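Local coordinates for protein putative HTH-type transcriptional regulator PF0864 (Pyrococcus furiosus, PDB 2IA0) that probably binds specific DNA sequences as a dimeric transcriptional regulator of the AsnC family, although its actual function is not established, at residues 82-87 with 98-103; 78-83 with 134-139. All coordinates share one frame; numbering follows the deposited sequence.

Interaction 1 of 2, residues 82-87 with 98-103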
loop_
_atom_site.group_PDB
_atom_site.type_symbol
_atom_site.label_atom_id
_atom_site.label_comp_id
_atom_site.label_asym_id
_atom_site.label_seq_id
_atom_site.Cartn_x
_atom_site.Cartn_y
_atom_site.Cartn_z
ATOM N N LEU A 82 -4.392 -14.128 10.947
ATOM C CA LEU A 82 -4.196 -15.505 11.367
ATOM C C LEU A 82 -3.321 -15.532 12.611
ATOM O O LEU A 82 -2.310 -14.848 12.667
ATOM C CB LEU A 82 -3.466 -16.282 10.256
ATOM C CG LEU A 82 -4.076 -16.311 8.861
ATOM C CD1 LEU A 82 -3.262 -17.230 7.988
ATOM C CD2 LEU A 82 -5.517 -16.770 8.923
ATOM N N GLU A 83 -3.683 -16.344 13.590
ATOM C CA GLU A 83 -2.829 -16.547 14.755
ATOM C C GLU A 83 -2.499 -18.033 14.861
ATOM O O GLU A 83 -3.397 -18.871 14.918
ATOM C CB GLU A 83 -3.532 -16.060 16.030
ATOM C CG GLU A 83 -2.734 -16.263 17.322
ATOM C CD GLU A 83 -3.542 -15.921 18.570
ATOM O OE1 GLU A 83 -4.791 -15.871 18.497
ATOM O OE2 GLU A 83 -2.933 -15.712 19.640
ATOM N N VAL A 84 -1.213 -18.347 14.883
ATOM C CA VAL A 84 -0.756 -19.732 14.995
ATOM C C VAL A 84 -0.826 -20.203 16.442
ATOM O O VAL A 84 -0.510 -19.445 17.361
ATOM C CB VAL A 84 0.642 -19.914 14.355
ATOM C CG1 VAL A 84 1.160 -21.294 14.598
ATOM C CG2 VAL A 84 0.537 -19.685 12.834
ATOM N N GLY A 85 -1.315 -21.427 16.634
ATOM C CA GLY A 85 -1.446 -22.048 17.961
ATOM C C GLY A 85 -0.113 -22.635 18.378
ATOM O O GLY A 85 0.485 -22.218 19.388
ATOM N N LYS A 86 0.361 -23.603 17.590
ATOM C CA LYS A 86 1.702 -24.162 17.754
ATOM C C LYS A 86 2.196 -24.749 16.438
ATOM O O LYS A 86 1.782 -25.849 16.050
ATOM C CB LYS A 86 1.734 -25.237 18.856
ATOM N N PRO A 87 3.086 -24.016 15.745
ATOM C CA PRO A 87 3.785 -24.453 14.524
ATOM C C PRO A 87 3.110 -25.629 13.773
ATOM O O PRO A 87 3.591 -26.777 13.806
ATOM C CB PRO A 87 5.183 -24.829 15.049
ATOM N N SER A 98 6.955 -18.713 8.160
ATOM C CA SER A 98 7.622 -18.544 6.841
ATOM C C SER A 98 6.952 -19.367 5.756
ATOM O O SER A 98 6.701 -18.866 4.668
ATOM C CB SER A 98 9.112 -18.901 6.884
ATOM O OG SER A 98 9.855 -17.959 7.649
ATOM N N TYR A 99 6.641 -20.624 6.071
ATOM C CA TYR A 99 5.933 -21.524 5.161
ATOM C C TYR A 99 4.552 -20.999 4.764
ATOM O O TYR A 99 4.194 -21.009 3.595
ATOM C CB TYR A 99 5.825 -22.918 5.797
ATOM C CG TYR A 99 4.838 -23.853 5.152
ATOM C CD1 TYR A 99 4.928 -24.169 3.802
ATOM C CD2 TYR A 99 3.824 -24.446 5.899
ATOM C CE1 TYR A 99 4.024 -25.044 3.197
ATOM C CE2 TYR A 99 2.902 -25.328 5.302
ATOM C CZ TYR A 99 3.015 -25.621 3.949
ATOM O OH TYR A 99 2.125 -26.502 3.337
ATOM N N ILE A 100 3.759 -20.572 5.739
ATOM C CA ILE A 100 2.452 -20.022 5.441
ATOM C C ILE A 100 2.562 -18.685 4.696
ATOM O O ILE A 100 1.817 -18.452 3.758
ATOM C CB ILE A 100 1.600 -19.868 6.705
ATOM C CG1 ILE A 100 1.478 -21.214 7.428
ATOM C CG2 ILE A 100 0.213 -19.326 6.342
ATOM C CD1 ILE A 100 1.144 -21.040 8.870
ATOM N N SER A 101 3.483 -17.820 5.116
ATOM C CA SER A 101 3.788 -16.601 4.374
ATOM C C SER A 101 4.069 -16.823 2.867
ATOM O O SER A 101 3.415 -16.204 2.029
ATOM C CB SER A 101 4.950 -15.869 5.034
ATOM O OG SER A 101 4.528 -15.325 6.276
ATOM N N SER A 102 5.021 -17.719 2.545
ATOM C CA SER A 102 5.401 -18.056 1.146
ATOM C C SER A 102 4.314 -18.725 0.312
ATOM O O SER A 102 4.234 -18.540 -0.895
ATOM C CB SER A 102 6.621 -18.985 1.132
ATOM O OG SER A 102 7.653 -18.432 1.909
ATOM N N THR A 103 3.529 -19.569 0.956
ATOM C CA THR A 103 2.376 -20.185 0.336
ATOM C C THR A 103 1.354 -19.097 0.000
ATOM O O THR A 103 0.843 -19.055 -1.110
ATOM C CB THR A 103 1.767 -21.269 1.258
ATOM O OG1 THR A 103 2.684 -22.365 1.342
ATOM C CG2 THR A 103 0.426 -21.786 0.723
#
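Ile100 on helix 91-105 meets both Leu82 and Val84, two residues on the same face of strand 76-84, and its two branches divide the work. This is the first beta-alpha packing of a ferredoxin-like beta-alpha-beta-beta-alpha-beta domain, the C-terminal fold of AsnC-family regulators. The gamma methyl CG2 of Ile100 lies 4.4 Å from CD1 of Leu82, while the far end of its longer branch, CD1, comes to 4.2 Å from CG2 of Val84. With CD1 of Ile100 roughly anti to CA (chi2 158°), that branch is stretched out toward the strand. The backbones stay well apart: the nearest alpha carbons, Leu82 CA and Ile100 CA, are 10.0 Å from each other. The contact is buried, wholly apolar and light, with no hydrogen bond between the segments.

Ile144 touches both Leu82 and Ile100, bridging one flank, and Leu93 and Tyr96 of the same helix pack on Val84. Glu83 turns the other way, its OE1 hydrogen-bonded to ND1 of His149. On the helix, two hydroxyls fold back onto carbonyls one turn earlier. Thr103 OG1 bonds to Tyr99 O at 3.0 Å, and Ser102 does likewise: its N and its OG reach Ser98 O from opposite faces of the carbonyl plane, the OG from 3.0 Å.

Interaction 2 of 2, residues 78-83 with 134-139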
loop_
_atom_site.group_PDB
_atom_site.type_symbol
_atom_site.label_atom_id
_atom_site.label_comp_id
_atom_site.label_asym_id
_atom_site.label_seq_id
_atom_site.Cartn_x
_atom_site.Cartn_y
_atom_site.Cartn_z
ATOM N N ALA A 78 -10.254 -7.692 1.454
ATOM C CA ALA A 78 -10.412 -8.144 2.838
ATOM C C ALA A 78 -9.050 -8.211 3.505
ATOM O O ALA A 78 -8.033 -8.547 2.871
ATOM C CB ALA A 78 -11.101 -9.490 2.905
ATOM N N LEU A 79 -9.016 -7.824 4.769
ATOM C CA LEU A 79 -7.837 -8.022 5.578
ATOM C C LEU A 79 -8.037 -9.310 6.405
ATOM O O LEU A 79 -9.107 -9.564 6.934
ATOM C CB LEU A 79 -7.628 -6.803 6.466
ATOM C CG LEU A 79 -6.690 -6.928 7.659
ATOM C CD1 LEU A 79 -5.230 -6.842 7.159
ATOM C CD2 LEU A 79 -7.019 -5.815 8.638
ATOM N N ILE A 80 -7.001 -10.134 6.478
ATOM C CA ILE A 80 -7.071 -11.434 7.161
ATOM C C ILE A 80 -6.038 -11.480 8.267
ATOM O O ILE A 80 -4.893 -11.148 8.043
ATOM C CB ILE A 80 -6.797 -12.573 6.163
ATOM C CG1 ILE A 80 -7.727 -12.416 4.950
ATOM C CG2 ILE A 80 -6.960 -13.958 6.843
ATOM C CD1 ILE A 80 -7.643 -13.514 3.985
ATOM N N VAL A 81 -6.451 -11.861 9.468
ATOM C CA VAL A 81 -5.500 -12.026 10.570
ATOM C C VAL A 81 -5.522 -13.447 11.116
ATOM O O VAL A 81 -6.525 -13.912 11.644
ATOM C CB VAL A 81 -5.700 -10.993 11.697
ATOM C CG1 VAL A 81 -4.528 -11.083 12.722
ATOM C CG2 VAL A 81 -5.800 -9.579 11.104
ATOM N N LEU A 82 -4.392 -14.128 10.947
ATOM C CA LEU A 82 -4.196 -15.505 11.367
ATOM C C LEU A 82 -3.321 -15.532 12.611
ATOM O O LEU A 82 -2.310 -14.848 12.667
ATOM C CB LEU A 82 -3.466 -16.282 10.256
ATOM C CG LEU A 82 -4.076 -16.311 8.861
ATOM C CD1 LEU A 82 -3.262 -17.230 7.988
ATOM C CD2 LEU A 82 -5.517 -16.770 8.923
ATOM N N GLU A 83 -3.683 -16.344 13.590
ATOM C CA GLU A 83 -2.829 -16.547 14.755
ATOM C C GLU A 83 -2.499 -18.033 14.861
ATOM O O GLU A 83 -3.397 -18.871 14.918
ATOM C CB GLU A 83 -3.532 -16.060 16.030
ATOM C CG GLU A 83 -2.734 -16.263 17.322
ATOM C CD GLU A 83 -3.542 -15.921 18.570
ATOM O OE1 GLU A 83 -4.791 -15.871 18.497
ATOM O OE2 GLU A 83 -2.933 -15.712 19.640
ATOM N N VAL A 134 -14.910 -15.819 -0.222
ATOM C CA VAL A 134 -15.387 -16.970 0.540
ATOM C C VAL A 134 -14.696 -18.242 0.054
ATOM O O VAL A 134 -14.034 -18.938 0.816
ATOM C CB VAL A 134 -16.924 -17.081 0.451
ATOM C CG1 VAL A 134 -17.427 -18.494 0.853
ATOM C CG2 VAL A 134 -17.561 -15.975 1.293
ATOM N N LYS A 135 -14.839 -18.502 -1.235
ATOM C CA LYS A 135 -14.158 -19.585 -1.933
ATOM C C LYS A 135 -12.636 -19.556 -1.719
ATOM O O LYS A 135 -12.011 -20.615 -1.618
ATOM C CB LYS A 135 -14.506 -19.506 -3.426
ATOM C CG LYS A 135 -14.482 -20.822 -4.159
ATOM C CD LYS A 135 -14.241 -20.616 -5.659
ATOM C CE LYS A 135 -13.535 -21.846 -6.236
ATOM N NZ LYS A 135 -13.321 -21.721 -7.704
ATOM N N PHE A 136 -12.038 -18.358 -1.658
ATOM C CA PHE A 136 -10.604 -18.227 -1.360
ATOM C C PHE A 136 -10.275 -18.656 0.076
ATOM O O PHE A 136 -9.308 -19.372 0.290
ATOM C CB PHE A 136 -10.078 -16.804 -1.606
ATOM C CG PHE A 136 -8.633 -16.605 -1.194
ATOM C CD1 PHE A 136 -7.601 -16.740 -2.128
ATOM C CD2 PHE A 136 -8.301 -16.297 0.122
ATOM C CE1 PHE A 136 -6.251 -16.558 -1.762
ATOM C CE2 PHE A 136 -6.963 -16.130 0.504
ATOM C CZ PHE A 136 -5.930 -16.253 -0.450
ATOM N N ILE A 137 -11.045 -18.171 1.046
ATOM C CA ILE A 137 -10.886 -18.573 2.447
ATOM C C ILE A 137 -11.137 -20.075 2.690
ATOM O O ILE A 137 -10.353 -20.714 3.405
ATOM C CB ILE A 137 -11.682 -17.631 3.398
ATOM C CG1 ILE A 137 -11.023 -16.232 3.383
ATOM C CG2 ILE A 137 -11.763 -18.196 4.836
ATOM C CD1 ILE A 137 -11.980 -15.108 3.571
ATOM N N GLU A 138 -12.179 -20.646 2.076
ATOM C CA GLU A 138 -12.409 -22.112 2.159
ATOM C C GLU A 138 -11.134 -22.880 1.802
ATOM O O GLU A 138 -10.737 -23.822 2.510
ATOM C CB GLU A 138 -13.560 -22.631 1.248
ATOM C CG GLU A 138 -14.867 -21.811 1.186
ATOM C CD GLU A 138 -16.111 -22.651 0.745
ATOM O OE1 GLU A 138 -16.678 -23.399 1.585
ATOM O OE2 GLU A 138 -16.548 -22.540 -0.428
ATOM N N GLU A 139 -10.496 -22.445 0.711
ATOM C CA GLU A 139 -9.438 -23.197 0.037
ATOM C C GLU A 139 -8.033 -22.982 0.557
ATOM O O GLU A 139 -7.237 -23.924 0.603
ATOM C CB GLU A 139 -9.475 -22.915 -1.467
ATOM C CG GLU A 139 -10.368 -23.883 -2.206
ATOM C CD GLU A 139 -11.058 -23.283 -3.410
ATOM O OE1 GLU A 139 -10.390 -22.563 -4.187
ATOM O OE2 GLU A 139 -12.279 -23.559 -3.587
#
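Phe136 and Ile137, the two residues that receive Ile80, sit in a helical turn closed by a bond from Glu138 N to Val134 O at 2.8 Å. It is a routine helical turn, and the bond lies outside the contact itself, because nothing polar passes between strand and helix. What joins them is the delta methyl of Ile80. With CG1-CD1 fully extended away from the strand (chi2 -175°), CD1 ends against two neighbours on the helix, 4.4 Å from CE2 of Phe136 and also 4.4 Å from CG1 of Ile137. Phe136 brings its ring round with CG anti to the backbone N (chi1 175°), and the methyl approaches that ring obliquely. Ile137 offers the CG1 methylene of its longer branch. The alpha carbons of Ile80 and Ile137, the closest pair across the segments, are 9.4 Å apart, so the side chains fill the interval between them with loose van der Waals contact.

The helix is near its end here. The bonds from Glu139 N to Lys135 O and Phe136 O are both weak, each 3.3 Å, and beyond it Thr142 OG1 hydrogen-bonds to Ile137 O and Ser143 OG to Glu139 O. The side chain of Ile137 also lies about 4 Å from a bound gold ion.

Around the contact, Val125 of strand 120-127 touches both Ile80 and Phe136, and Ile152 of strand 147-154 touches Ile137, so helix 132-140 packs on both strands that flank 76-84. Leu79 and Val81, which point off the other face of the sheet, pack against Leu79 and Phe153 of the second subunit.

In the fold
Interactions 1 and 2 fasten the two helices of the C-terminal domain to a single strand, 76-84, at points whose centres lie 13 Å apart. Ile80, Leu82 and Val84 all point to one face of the antiparallel sheet, where helices 132-140 and 91-105 lie side by side; interaction 2 takes the earlier part of the strand and interaction 1 its end. Leu82 belongs to both segments but reaches across only in interaction 1; Ile141, just past helix 132-140, touches it and also Phe136, linking the two cores. The bound gold ion lies at the interaction 2 end, about 4 Å from the side chain of Ile137 but about 11 Å from that of Leu82. The predicted helix-turn-helix, 34-53, is a separate part of the chain.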